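Local coordinates for protein KLLA0B12012p (Kluyveromyces lactis, PDB 6Y3P) that is a direct partner of the mRNA decapping enzyme Dcp2 and, through the C-terminal ATP-grasp domain described here, probably binds ATP and metal ions, at residues L86-H91 and N127-Q132; L205-S208 and K214-I217; V229-R234 and T298-A303; M235-A240 and D283-I288; D364-D369 and S389-V394. All coordinates share one frame; numbering follows the deposited sequence. Where two conformers were deposited one is given.

Contact 1 (L86-H91 and N127-Q132); sequences LSHTIH and NWELRQ
His91 and Glu129 make the main touch here, with CD2 of the His91 imidazole 3.2 Å from OE1 of Glu129. The ring and the carboxylate plane stand 79° apart, and the ring nitrogen NE2 of His91 is 4.2 Å from Glu129 OE1, so the acid lies nearest a ring carbon, at a slant to the ring, and no hydrogen bond joins the two. His88 approaches the same oxygen more loosely, its CE1 4.4 Å from Glu129 OE1. This is a sparse surface meeting of helices 83-95 and 128-136, both in the tubulin-tyrosine ligase family region of this ATP-grasp domain; in 86-91 and 127-132 the closest CA atoms, those of His91 and Glu129, are 9.1 Å apart. The bend of Glu129 at chi2 (146°) also lays OE2 over the Trp128 ring. On the other helix, Ser87 O lies 3.0 Å above the His91 ring plane, near its rim. Further out, His88 ND1 has a weak hydrogen bond to Arg316. Asn127, the N-cap of helix 128-136, accepts weakly at OD1 from Leu130 N.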
# COMPACT_ATOMS: atom_id res chain seq x y z
N LEU A 86 -3.46 -0.81 10.28
CA LEU A 86 -4.33 -0.84 9.10
C LEU A 86 -5.49 -1.78 9.40
O LEU A 86 -6.64 -1.38 9.23
CB LEU A 86 -3.56 -1.32 7.84
CG LEU A 86 -4.32 -1.35 6.51
CD1 LEU A 86 -4.65 0.07 6.03
CD2 LEU A 86 -3.53 -2.07 5.44
N SER A 87 -5.16 -3.01 9.88
CA SER A 87 -6.11 -4.04 10.27
C SER A 87 -7.11 -3.47 11.24
O SER A 87 -8.31 -3.54 10.96
CB SER A 87 -5.40 -5.26 10.86
OG SER A 87 -5.34 -6.33 9.93
N HIS A 88 -6.64 -2.79 12.30
CA HIS A 88 -7.50 -2.16 13.30
C HIS A 88 -8.39 -1.10 12.72
O HIS A 88 -9.57 -1.07 13.05
CB HIS A 88 -6.70 -1.66 14.50
CG HIS A 88 -6.29 -2.76 15.43
ND1 HIS A 88 -7.13 -3.22 16.43
CD2 HIS A 88 -5.15 -3.50 15.44
CE1 HIS A 88 -6.48 -4.20 17.04
NE2 HIS A 88 -5.28 -4.41 16.48
N THR A 89 -7.85 -0.27 11.82
CA THR A 89 -8.63 0.78 11.14
C THR A 89 -9.79 0.14 10.36
O THR A 89 -10.93 0.59 10.49
CB THR A 89 -7.76 1.62 10.18
OG1 THR A 89 -6.46 1.80 10.74
CG2 THR A 89 -8.37 2.98 9.89
N ILE A 90 -9.51 -0.92 9.57
CA ILE A 90 -10.51 -1.60 8.76
C ILE A 90 -11.53 -2.32 9.65
O ILE A 90 -12.73 -2.09 9.46
CB ILE A 90 -9.88 -2.50 7.64
CG1 ILE A 90 -9.17 -1.60 6.61
CG2 ILE A 90 -10.94 -3.40 6.96
CD1 ILE A 90 -8.32 -2.27 5.58
N HIS A 91 -11.07 -3.13 10.64
CA HIS A 91 -11.96 -3.85 11.56
C HIS A 91 -12.96 -2.95 12.25
O HIS A 91 -14.14 -3.29 12.29
CB HIS A 91 -11.17 -4.62 12.63
CG HIS A 91 -10.22 -5.64 12.11
ND1 HIS A 91 -10.43 -6.28 10.89
CD2 HIS A 91 -9.06 -6.10 12.66
CE1 HIS A 91 -9.39 -7.09 10.73
NE2 HIS A 91 -8.54 -7.02 11.77
N ASN A 127 -6.12 -12.53 21.78
CA ASN A 127 -6.39 -11.94 20.47
C ASN A 127 -7.72 -12.56 20.01
O ASN A 127 -7.74 -13.46 19.17
CB ASN A 127 -5.25 -12.17 19.46
CG ASN A 127 -5.31 -11.23 18.26
OD1 ASN A 127 -6.37 -10.96 17.67
ND2 ASN A 127 -4.16 -10.70 17.85
N TRP A 128 -8.83 -12.11 20.65
CA TRP A 128 -10.20 -12.56 20.46
C TRP A 128 -10.72 -12.40 19.03
O TRP A 128 -11.55 -13.21 18.61
CB TRP A 128 -11.15 -11.90 21.47
CG TRP A 128 -11.27 -10.41 21.35
CD1 TRP A 128 -10.62 -9.47 22.09
CD2 TRP A 128 -12.13 -9.69 20.45
NE1 TRP A 128 -10.98 -8.20 21.68
CE2 TRP A 128 -11.90 -8.31 20.67
CE3 TRP A 128 -13.08 -10.07 19.49
CZ2 TRP A 128 -12.56 -7.31 19.94
CZ3 TRP A 128 -13.71 -9.08 18.75
CH2 TRP A 128 -13.45 -7.72 18.97
N GLU A 129 -10.24 -11.36 18.30
CA GLU A 129 -10.63 -11.12 16.90
C GLU A 129 -10.22 -12.30 16.02
O GLU A 129 -11.03 -12.79 15.24
CB GLU A 129 -9.99 -9.83 16.36
CG GLU A 129 -10.89 -8.61 16.38
CD GLU A 129 -10.15 -7.32 16.66
OE1 GLU A 129 -9.95 -6.54 15.70
OE2 GLU A 129 -9.76 -7.09 17.82
N LEU A 130 -8.98 -12.79 16.21
CA LEU A 130 -8.34 -13.90 15.51
C LEU A 130 -9.09 -15.20 15.79
O LEU A 130 -9.39 -15.93 14.84
CB LEU A 130 -6.88 -14.03 16.02
CG LEU A 130 -5.76 -14.65 15.16
CD1 LEU A 130 -4.77 -15.38 16.03
CD2 LEU A 130 -6.25 -15.50 14.03
N ARG A 131 -9.37 -15.50 17.08
CA ARG A 131 -10.08 -16.72 17.50
C ARG A 131 -11.39 -16.89 16.72
O ARG A 131 -11.64 -17.95 16.16
CB ARG A 131 -10.37 -16.68 19.02
CG ARG A 131 -11.30 -17.78 19.57
CD ARG A 131 -10.57 -19.07 19.88
NE ARG A 131 -11.14 -19.75 21.05
CZ ARG A 131 -10.42 -20.46 21.92
NH1 ARG A 131 -11.02 -21.04 22.95
NH2 ARG A 131 -9.11 -20.57 21.77
N GLN A 132 -12.18 -15.80 16.68
CA GLN A 132 -13.48 -15.73 16.03
C GLN A 132 -13.39 -15.96 14.54
O GLN A 132 -14.23 -16.65 13.97
CB GLN A 132 -14.16 -14.40 16.34
CG GLN A 132 -15.66 -14.57 16.55
CD GLN A 132 -16.31 -13.38 17.18
OE1 GLN A 132 -15.92 -12.22 16.95
NE2 GLN A 132 -17.39 -13.63 17.89

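Contact 2 (L205-S208 and K214-I217); sequences LLLS and KFHI
Leu205, Leu206 and Leu207 make a mostly apolar contact, completed by one water bridge, with Lys214 and Phe215 at the start of strand 215-224. The leucines belong to the loop leading from strand 194-200 of one antiparallel sheet to strand 215-224 of another; two such sheets are the framework of the ATP-grasp fold. With only five residues between the segments, the loop doubles back on itself, and Leu206 CA comes within 5.7 Å of Lys214 CA. Phe215 holds the centre. Its CG lies between the backbone N and the carbonyl carbon (chi1 71°), which brings the ring toward the loop, where a single ring atom does most of the touching: CE1 of Phe215 is 3.9 Å from Leu207 CD1 and 4.2 Å from Leu205 CD2. The Leu205 side chain runs alongside the ring in the same direction, whereas that of Leu207 passes at a slant. Beyond this group the Phe215 ring meets the ring of Phe239 and touches Val335, so the leucines extend a larger apolar cluster. Leu206 works at the exposed margin, its CD2 4.0 Å from Lys214 N, while the lysine amine leads away. No direct hydrogen bond joins the two segments. A water links their backbones instead, lying 2.7 Å from Leu205 O and accepting a hydrogen bond from Phe215 N at 2.8 Å.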
# COMPACT_ATOMS: atom_id res chain seq x y z
N LEU A 205 -4.42 -15.52 -9.14
CA LEU A 205 -4.69 -15.47 -10.58
C LEU A 205 -3.38 -15.82 -11.29
O LEU A 205 -2.34 -15.18 -11.06
CB LEU A 205 -5.18 -14.06 -11.00
CG LEU A 205 -5.42 -13.80 -12.49
CD1 LEU A 205 -6.41 -14.79 -13.10
CD2 LEU A 205 -5.87 -12.36 -12.71
N LEU A 206 -3.43 -16.89 -12.09
CA LEU A 206 -2.31 -17.45 -12.84
C LEU A 206 -2.56 -17.29 -14.32
O LEU A 206 -3.57 -17.78 -14.82
CB LEU A 206 -2.06 -18.92 -12.46
CG LEU A 206 -1.80 -19.12 -10.96
CD1 LEU A 206 -1.81 -20.61 -10.59
CD2 LEU A 206 -0.52 -18.37 -10.50
N LEU A 207 -1.68 -16.54 -14.98
CA LEU A 207 -1.78 -16.15 -16.38
C LEU A 207 -0.83 -16.95 -17.19
O LEU A 207 0.27 -17.22 -16.73
CB LEU A 207 -1.48 -14.63 -16.56
CG LEU A 207 -2.42 -13.66 -15.78
CD1 LEU A 207 -1.96 -12.21 -15.94
CD2 LEU A 207 -3.88 -13.84 -16.21
N SER A 208 -1.27 -17.33 -18.41
CA SER A 208 -0.51 -18.13 -19.38
C SER A 208 0.82 -17.43 -19.70
O SER A 208 1.89 -17.97 -19.44
CB SER A 208 -1.34 -18.33 -20.65
OG SER A 208 -0.58 -18.66 -21.80
N LYS A 214 2.71 -15.98 -10.07
CA LYS A 214 1.70 -15.11 -9.46
C LYS A 214 2.19 -13.66 -9.42
O LYS A 214 3.38 -13.40 -9.58
CB LYS A 214 1.31 -15.60 -8.04
CG LYS A 214 2.35 -15.34 -6.97
CD LYS A 214 1.74 -15.29 -5.57
CE LYS A 214 2.78 -15.43 -4.46
NZ LYS A 214 3.77 -14.31 -4.45
N PHE A 215 1.27 -12.72 -9.19
CA PHE A 215 1.66 -11.31 -9.13
C PHE A 215 0.83 -10.54 -8.15
O PHE A 215 -0.28 -10.95 -7.77
CB PHE A 215 1.56 -10.65 -10.53
CG PHE A 215 0.15 -10.43 -11.06
CD1 PHE A 215 -0.55 -11.45 -11.69
CD2 PHE A 215 -0.47 -9.18 -10.94
CE1 PHE A 215 -1.86 -11.25 -12.14
CE2 PHE A 215 -1.76 -8.97 -11.42
CZ PHE A 215 -2.45 -10.01 -12.01
N HIS A 216 1.39 -9.41 -7.75
CA HIS A 216 0.64 -8.46 -6.97
C HIS A 216 0.60 -7.17 -7.76
O HIS A 216 1.38 -6.99 -8.73
CB HIS A 216 1.09 -8.33 -5.50
CG HIS A 216 2.48 -7.83 -5.28
ND1 HIS A 216 2.72 -6.53 -4.85
CD2 HIS A 216 3.66 -8.48 -5.38
CE1 HIS A 216 4.03 -6.45 -4.69
NE2 HIS A 216 4.64 -7.58 -5.04
N ILE A 217 -0.38 -6.31 -7.45
CA ILE A 217 -0.58 -5.04 -8.10
C ILE A 217 -0.03 -3.94 -7.19
O ILE A 217 -0.34 -3.88 -5.99
CB ILE A 217 -2.05 -4.74 -8.52
CG1 ILE A 217 -2.57 -5.81 -9.52
CG2 ILE A 217 -2.16 -3.33 -9.12
CD1 ILE A 217 -4.03 -5.71 -9.90
O HOH W 1 -1.50 -13.24 -9.31

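Contact 3 (V229-R234 and T298-A303); sequences VFVYDR and TQIHEA
His301 reaches from helix 290-313 to Val231 of strand 228-239 and Asp233 just along the chain. From its CB the side chain sets CG anti to the carbonyl carbon (chi1 -68°), which carries the imidazole to the strand. CD2 of His301 lies 3.6 Å from Val231 CG1, and the same methyl also touches Ile300 CG2, at 4.2 Å. CE1 of His301 passes 3.4 Å from Asp233 OD1. At the tip, His301 NE2 donates to Asp233 OD1 over 2.7 Å with an N-H...O angle of 148°. The oxygen uses its syn lone pair and sits almost in the imidazole plane; the carboxylate and ring planes are 11° apart, and turning the ring about CB-CG would break the bond. A leucine in place of the aspartate, with no acceptor, would probably leave His301 NE2 without its mate and the ring freer to turn. Val231 points to the helix; Tyr232 points away from it, and its side chain touches helix 357-375. The result is a helix packed on one face of an antiparallel ATP-grasp sheet, joined to it by a His-carboxylate hydrogen bond.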
# COMPACT_ATOMS: atom_id res chain seq x y z
N VAL A 229 -8.56 12.26 -2.84
CA VAL A 229 -7.86 10.99 -3.05
C VAL A 229 -7.88 10.66 -4.52
O VAL A 229 -8.95 10.65 -5.14
CB VAL A 229 -8.36 9.82 -2.17
CG1 VAL A 229 -7.42 8.61 -2.32
CG2 VAL A 229 -8.49 10.22 -0.70
N PHE A 230 -6.69 10.45 -5.10
CA PHE A 230 -6.52 10.21 -6.51
C PHE A 230 -5.82 8.90 -6.73
O PHE A 230 -4.74 8.66 -6.20
CB PHE A 230 -5.71 11.33 -7.14
CG PHE A 230 -6.34 12.70 -7.07
CD1 PHE A 230 -7.23 13.12 -8.06
CD2 PHE A 230 -6.04 13.57 -6.04
CE1 PHE A 230 -7.80 14.38 -8.00
CE2 PHE A 230 -6.60 14.84 -5.99
CZ PHE A 230 -7.49 15.23 -6.97
N VAL A 231 -6.46 8.03 -7.51
CA VAL A 231 -5.88 6.75 -7.87
C VAL A 231 -5.33 6.88 -9.29
O VAL A 231 -5.99 7.40 -10.19
CB VAL A 231 -6.91 5.60 -7.73
CG1 VAL A 231 -6.38 4.30 -8.32
CG2 VAL A 231 -7.31 5.40 -6.27
N TYR A 232 -4.09 6.47 -9.47
CA TYR A 232 -3.40 6.44 -10.75
C TYR A 232 -3.74 5.09 -11.44
O TYR A 232 -3.38 4.03 -10.92
CB TYR A 232 -1.88 6.62 -10.54
CG TYR A 232 -1.12 6.78 -11.84
CD1 TYR A 232 -1.58 7.65 -12.83
CD2 TYR A 232 0.05 6.09 -12.07
CE1 TYR A 232 -0.90 7.79 -14.04
CE2 TYR A 232 0.75 6.23 -13.28
CZ TYR A 232 0.27 7.08 -14.25
OH TYR A 232 0.97 7.24 -15.42
N ASP A 233 -4.48 5.16 -12.56
CA ASP A 233 -4.97 3.99 -13.29
C ASP A 233 -3.94 3.21 -14.10
O ASP A 233 -4.28 2.16 -14.62
CB ASP A 233 -6.17 4.35 -14.19
CG ASP A 233 -7.50 4.27 -13.46
OD1 ASP A 233 -7.50 3.86 -12.27
OD2 ASP A 233 -8.54 4.62 -14.06
N ARG A 234 -2.70 3.70 -14.21
CA ARG A 234 -1.64 2.97 -14.89
C ARG A 234 -0.90 2.25 -13.77
O ARG A 234 -0.05 2.83 -13.10
CB ARG A 234 -0.74 3.93 -15.68
CG ARG A 234 -1.50 4.70 -16.79
CD ARG A 234 -0.55 5.42 -17.76
NE ARG A 234 0.33 4.47 -18.45
CZ ARG A 234 1.43 4.81 -19.11
NH1 ARG A 234 1.79 6.08 -19.21
NH2 ARG A 234 2.17 3.87 -19.69
N THR A 298 -12.29 -0.90 -10.81
CA THR A 298 -13.49 -0.52 -10.06
C THR A 298 -13.34 -0.93 -8.60
O THR A 298 -13.41 -0.05 -7.74
CB THR A 298 -14.71 -1.05 -10.80
OG1 THR A 298 -14.67 -0.43 -12.08
CG2 THR A 298 -16.04 -0.72 -10.09
N GLN A 299 -13.00 -2.21 -8.33
CA GLN A 299 -12.71 -2.70 -6.96
C GLN A 299 -11.61 -1.90 -6.28
O GLN A 299 -11.74 -1.58 -5.10
CB GLN A 299 -12.26 -4.17 -6.96
CG GLN A 299 -13.28 -5.16 -7.45
CD GLN A 299 -12.65 -6.53 -7.55
OE1 GLN A 299 -12.35 -7.16 -6.53
NE2 GLN A 299 -12.41 -6.99 -8.79
N ILE A 300 -10.53 -1.56 -7.01
CA ILE A 300 -9.41 -0.80 -6.44
C ILE A 300 -9.88 0.61 -5.98
O ILE A 300 -9.57 1.03 -4.86
CB ILE A 300 -8.17 -0.78 -7.38
CG1 ILE A 300 -7.44 -2.14 -7.27
CG2 ILE A 300 -7.22 0.39 -7.04
CD1 ILE A 300 -6.46 -2.53 -8.42
N HIS A 301 -10.62 1.30 -6.83
CA HIS A 301 -11.13 2.64 -6.52
C HIS A 301 -12.07 2.60 -5.37
O HIS A 301 -12.04 3.49 -4.55
CB HIS A 301 -11.89 3.19 -7.72
CG HIS A 301 -11.02 3.49 -8.88
ND1 HIS A 301 -11.50 4.19 -9.96
CD2 HIS A 301 -9.72 3.20 -9.10
CE1 HIS A 301 -10.48 4.30 -10.79
NE2 HIS A 301 -9.39 3.73 -10.30
N GLU A 302 -12.90 1.56 -5.29
CA GLU A 302 -13.82 1.41 -4.19
C GLU A 302 -13.11 1.17 -2.86
O GLU A 302 -13.45 1.80 -1.86
CB GLU A 302 -14.85 0.32 -4.51
CG GLU A 302 -16.14 0.44 -3.74
CD GLU A 302 -16.79 1.82 -3.63
OE1 GLU A 302 -16.69 2.63 -4.59
OE2 GLU A 302 -17.41 2.07 -2.58
N ALA A 303 -12.09 0.30 -2.87
CA ALA A 303 -11.30 -0.09 -1.70
C ALA A 303 -10.47 1.07 -1.13
O ALA A 303 -10.42 1.24 0.10
CB ALA A 303 -10.43 -1.29 -2.01

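Contact 4 (M235-A240 and D283-I288); sequences MLALFA and DALKDI. With SO4 (sulfate ion), chain D.
Leu285 meets Phe239 at the edge of its ring: the two side chains come from opposite directions, and the CD2 methyl of the leucine lies at the rim near the ring plane. Leu285 opens a type I beta turn, Leu285 to Ile288, in the loop after strand 279-281; Phe239 and Ala237 belong to strand 228-239 of the antiparallel ATP-grasp sheet. The fork of the leucine splits the work: CD2 of Leu285 is 3.6 Å from Phe239 CZ, and CD1 is 3.6 Å from Ala237 CB. CD1 of Leu285 also comes within 3.9 Å of Phe239 CZ, so this ring atom touches both branches. The CB of Leu285 points toward the strand, and CG anti to the carbonyl carbon (chi1 -56°) sets the fork against Ala237 and Phe239. An alanine here is likely to open a gap beside the Phe239 edge and the Ala237 methyl, since both touching branches would be gone. The Phe239 ring is also met by that of Phe215. While Leu285 turns inward, Lys286 is exposed and donates to O3 of a sulfate, probably from the crystallisation liquor, which Arg293 also binds. The lysine chain bends at chi2, and Lys286 NZ donates to Asp283 O over 2.8 Å, tilted 23° from the carbonyl plane.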
# COMPACT_ATOMS: atom_id res chain seq x y z
N MET A 235 -1.35 1.03 -13.47
CA MET A 235 -0.83 0.25 -12.36
C MET A 235 0.24 -0.77 -12.78
O MET A 235 0.47 -0.99 -13.97
CB MET A 235 -1.97 -0.40 -11.57
CG MET A 235 -3.25 0.39 -11.56
SD MET A 235 -4.47 -0.43 -10.51
CE MET A 235 -5.78 0.81 -10.49
N LEU A 236 0.94 -1.34 -11.81
CA LEU A 236 2.04 -2.26 -12.06
C LEU A 236 1.69 -3.64 -11.57
O LEU A 236 1.04 -3.79 -10.53
CB LEU A 236 3.31 -1.80 -11.31
CG LEU A 236 4.17 -0.66 -11.87
CD1 LEU A 236 3.40 0.62 -11.99
CD2 LEU A 236 5.33 -0.38 -10.96
N ALA A 237 2.16 -4.64 -12.30
CA ALA A 237 2.04 -6.03 -11.93
C ALA A 237 3.49 -6.50 -11.73
O ALA A 237 4.31 -6.41 -12.64
CB ALA A 237 1.36 -6.84 -13.03
N LEU A 238 3.81 -6.91 -10.49
CA LEU A 238 5.12 -7.36 -10.06
C LEU A 238 4.99 -8.85 -9.87
O LEU A 238 4.26 -9.30 -8.99
CB LEU A 238 5.55 -6.65 -8.75
CG LEU A 238 5.17 -5.14 -8.66
CD1 LEU A 238 4.77 -4.75 -7.29
CD2 LEU A 238 6.25 -4.27 -9.13
N PHE A 239 5.63 -9.62 -10.75
CA PHE A 239 5.57 -11.08 -10.77
C PHE A 239 6.62 -11.74 -9.90
O PHE A 239 7.75 -11.24 -9.77
CB PHE A 239 5.69 -11.59 -12.20
CG PHE A 239 4.48 -11.26 -13.04
CD1 PHE A 239 4.40 -10.07 -13.74
CD2 PHE A 239 3.43 -12.17 -13.14
CE1 PHE A 239 3.28 -9.77 -14.52
CE2 PHE A 239 2.29 -11.86 -13.90
CZ PHE A 239 2.23 -10.66 -14.58
N ALA A 240 6.25 -12.88 -9.31
CA ALA A 240 7.12 -13.70 -8.46
C ALA A 240 8.16 -14.41 -9.38
O ALA A 240 7.89 -14.58 -10.57
CB ALA A 240 6.28 -14.73 -7.70
N ASP A 283 -2.26 -3.07 -17.31
CA ASP A 283 -3.12 -3.04 -18.50
C ASP A 283 -2.52 -3.72 -19.71
O ASP A 283 -3.23 -4.02 -20.66
CB ASP A 283 -3.58 -1.60 -18.84
CG ASP A 283 -4.82 -1.57 -19.74
OD1 ASP A 283 -5.87 -2.10 -19.32
OD2 ASP A 283 -4.71 -1.09 -20.89
N ALA A 284 -1.20 -3.96 -19.69
CA ALA A 284 -0.52 -4.65 -20.77
C ALA A 284 -0.73 -6.17 -20.67
O ALA A 284 -0.30 -6.88 -21.57
CB ALA A 284 0.98 -4.32 -20.74
N LEU A 285 -1.35 -6.68 -19.57
CA LEU A 285 -1.60 -8.12 -19.42
C LEU A 285 -2.92 -8.47 -20.18
O LEU A 285 -4.01 -8.28 -19.66
CB LEU A 285 -1.64 -8.51 -17.94
CG LEU A 285 -0.38 -8.15 -17.11
CD1 LEU A 285 -0.66 -8.28 -15.61
CD2 LEU A 285 0.85 -9.01 -17.52
N LYS A 286 -2.79 -8.91 -21.45
CA LYS A 286 -3.94 -9.16 -22.31
C LYS A 286 -4.63 -10.48 -22.02
O LYS A 286 -5.77 -10.67 -22.44
CB LYS A 286 -3.61 -9.00 -23.80
CG LYS A 286 -3.03 -7.62 -24.17
CD LYS A 286 -3.86 -6.42 -23.72
CE LYS A 286 -3.20 -5.12 -24.10
NZ LYS A 286 -3.77 -3.96 -23.36
N ASP A 287 -3.98 -11.38 -21.25
CA ASP A 287 -4.61 -12.64 -20.84
C ASP A 287 -5.67 -12.40 -19.76
O ASP A 287 -6.50 -13.29 -19.48
CB ASP A 287 -3.57 -13.69 -20.46
CG ASP A 287 -2.91 -14.32 -21.67
OD1 ASP A 287 -3.49 -14.25 -22.80
OD2 ASP A 287 -1.88 -14.99 -21.49
N ILE A 288 -5.75 -11.15 -19.26
CA ILE A 288 -6.83 -10.72 -18.38
C ILE A 288 -7.84 -10.09 -19.34
O ILE A 288 -7.48 -9.08 -19.95
CB ILE A 288 -6.40 -9.73 -17.25
CG1 ILE A 288 -5.24 -10.30 -16.40
CG2 ILE A 288 -7.61 -9.38 -16.35
CD1 ILE A 288 -4.56 -9.27 -15.49
S SO4 D . -7.34 -4.07 -25.01
O1 SO4 D . -8.16 -5.29 -25.00
O2 SO4 D . -8.08 -2.99 -25.65
O3 SO4 D . -7.02 -3.69 -23.63
O4 SO4 D . -6.09 -4.33 -25.75

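Contact 5 (D364-D369 and S389-V394); sequences DELFDD and SKFVEV
Asp369 lies over one face of the Phe391 ring, the two side chains sliding past each other in opposite directions. Helix 357-375 here covers strand 391-396, a member of the antiparallel sheet of the ATP-grasp fold that pairs with strand 228-239. The evidence for a CH-pi contact is direct: CB of Asp369 stands 3.8 Å from the centroid of the Phe391 ring, 22° off its normal. The carboxylate runs on past the ring, with OD2 of Asp369 3.6 Å from Phe391 CB. Phe391 has CG anti to its backbone N (chi1 -156°), carrying the ring under the helix, where Leu366 CD1 comes to 4.5 Å from Phe391 CE1. The ring also stacks with that of Phe230. Glu365 extends across Lys390, but OE2 of Glu365 touches the aliphatic CB of Lys390 at 3.6 Å while the amine leads away; the acid's salt bridge, through OE1, is with Arg234. Just before the strand, Ser389 forms an ST turn: its OG accepts from Phe391 N over 3.2 Å at 157°.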
# COMPACT_ATOMS: atom_id res chain seq x y z
N ASP A 364 6.52 9.19 -15.68
CA ASP A 364 6.49 10.57 -16.21
C ASP A 364 5.08 11.15 -16.17
O ASP A 364 4.89 12.31 -15.83
CB ASP A 364 7.00 10.60 -17.65
CG ASP A 364 8.50 10.59 -17.83
OD1 ASP A 364 9.22 10.52 -16.81
OD2 ASP A 364 8.96 10.67 -19.00
N GLU A 365 4.08 10.33 -16.53
CA GLU A 365 2.69 10.73 -16.56
C GLU A 365 2.14 10.84 -15.14
O GLU A 365 1.25 11.65 -14.90
CB GLU A 365 1.88 9.72 -17.39
CG GLU A 365 0.42 10.11 -17.55
CD GLU A 365 -0.49 9.10 -18.21
OE1 GLU A 365 -0.01 8.34 -19.09
OE2 GLU A 365 -1.70 9.11 -17.89
N LEU A 366 2.69 10.03 -14.21
CA LEU A 366 2.27 10.07 -12.82
C LEU A 366 2.62 11.42 -12.20
O LEU A 366 1.73 12.07 -11.62
CB LEU A 366 2.89 8.91 -12.00
CG LEU A 366 2.93 9.04 -10.45
CD1 LEU A 366 1.55 9.08 -9.82
CD2 LEU A 366 3.76 7.95 -9.83
N PHE A 367 3.90 11.84 -12.31
CA PHE A 367 4.40 13.09 -11.73
C PHE A 367 3.88 14.31 -12.46
O PHE A 367 3.67 15.32 -11.83
CB PHE A 367 5.93 13.09 -11.55
CG PHE A 367 6.30 12.11 -10.47
CD1 PHE A 367 6.12 12.42 -9.13
CD2 PHE A 367 6.73 10.82 -10.79
CE1 PHE A 367 6.40 11.48 -8.13
CE2 PHE A 367 7.00 9.88 -9.79
CZ PHE A 367 6.86 10.22 -8.47
N ASP A 368 3.51 14.16 -13.74
CA ASP A 368 2.86 15.20 -14.52
C ASP A 368 1.48 15.52 -13.90
O ASP A 368 1.17 16.68 -13.68
CB ASP A 368 2.70 14.73 -15.98
CG ASP A 368 2.46 15.90 -16.90
OD1 ASP A 368 3.43 16.65 -17.18
OD2 ASP A 368 1.27 16.14 -17.25
N ASP A 369 0.69 14.47 -13.56
CA ASP A 369 -0.63 14.58 -12.96
C ASP A 369 -0.58 15.13 -11.56
O ASP A 369 -1.41 15.97 -11.22
CB ASP A 369 -1.34 13.23 -12.98
CG ASP A 369 -1.65 12.69 -14.38
OD1 ASP A 369 -1.76 13.51 -15.32
OD2 ASP A 369 -1.79 11.45 -14.52
N SER A 389 -8.70 11.21 -18.32
CA SER A 389 -7.63 11.22 -17.33
C SER A 389 -7.40 9.86 -16.68
O SER A 389 -8.36 9.16 -16.36
CB SER A 389 -7.93 12.25 -16.24
OG SER A 389 -6.85 12.35 -15.32
N LYS A 390 -6.14 9.51 -16.45
CA LYS A 390 -5.79 8.28 -15.76
C LYS A 390 -5.53 8.55 -14.26
O LYS A 390 -5.22 7.62 -13.52
CB LYS A 390 -4.64 7.54 -16.45
CG LYS A 390 -4.97 7.26 -17.92
CD LYS A 390 -4.77 5.82 -18.30
CE LYS A 390 -5.04 5.63 -19.77
NZ LYS A 390 -6.50 5.46 -20.04
N PHE A 391 -5.70 9.82 -13.83
CA PHE A 391 -5.56 10.29 -12.44
C PHE A 391 -6.99 10.57 -11.97
O PHE A 391 -7.52 11.65 -12.19
CB PHE A 391 -4.70 11.55 -12.38
CG PHE A 391 -4.02 11.82 -11.07
CD1 PHE A 391 -3.04 10.95 -10.58
CD2 PHE A 391 -4.25 13.01 -10.38
CE1 PHE A 391 -2.35 11.24 -9.40
CE2 PHE A 391 -3.54 13.31 -9.20
CZ PHE A 391 -2.61 12.42 -8.72
N VAL A 392 -7.61 9.57 -11.37
CA VAL A 392 -9.02 9.61 -11.01
C VAL A 392 -9.29 9.96 -9.55
O VAL A 392 -8.80 9.28 -8.64
CB VAL A 392 -9.66 8.25 -11.43
CG1 VAL A 392 -11.17 8.22 -11.19
CG2 VAL A 392 -9.32 7.91 -12.88
N GLU A 393 -10.14 10.97 -9.32
CA GLU A 393 -10.56 11.37 -7.98
C GLU A 393 -11.61 10.38 -7.49
O GLU A 393 -12.71 10.34 -8.04
CB GLU A 393 -11.10 12.78 -7.97
CG GLU A 393 -11.13 13.35 -6.57
CD GLU A 393 -12.03 14.55 -6.47
OE1 GLU A 393 -13.23 14.37 -6.16
OE2 GLU A 393 -11.56 15.66 -6.79
N VAL A 394 -11.26 9.58 -6.45
CA VAL A 394 -12.10 8.51 -5.91
C VAL A 394 -12.78 8.89 -4.59
O VAL A 394 -13.73 8.23 -4.16
CB VAL A 394 -11.33 7.16 -5.80
CG1 VAL A 394 -10.81 6.73 -7.16
CG2 VAL A 394 -10.19 7.24 -4.78

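In the fold
Contacts 2 to 5 all reach the six-stranded antiparallel sheet, whereas contact 1 is a thin surface meeting of two helices, about 34 Å from contact 5 between centres and across the middle of the chain. Contacts 2 and 4 are buried and mainly apolar, contact 2 adding a water between backbones and an exposed margin; their centres lie about 7 Å apart, and the pairing of strands 215-224 and 228-239 joins them. Contacts 3 and 4 share strand 228-239 and touch through Ile300 CD1 and Met235 SD. Contacts 3 and 5, both partly buried, mix apolar packing with acidic side chains and put different helices, 290-313 and 357-375, against neighbouring strands. Contact 3 alone has a direct hydrogen bond between its segments.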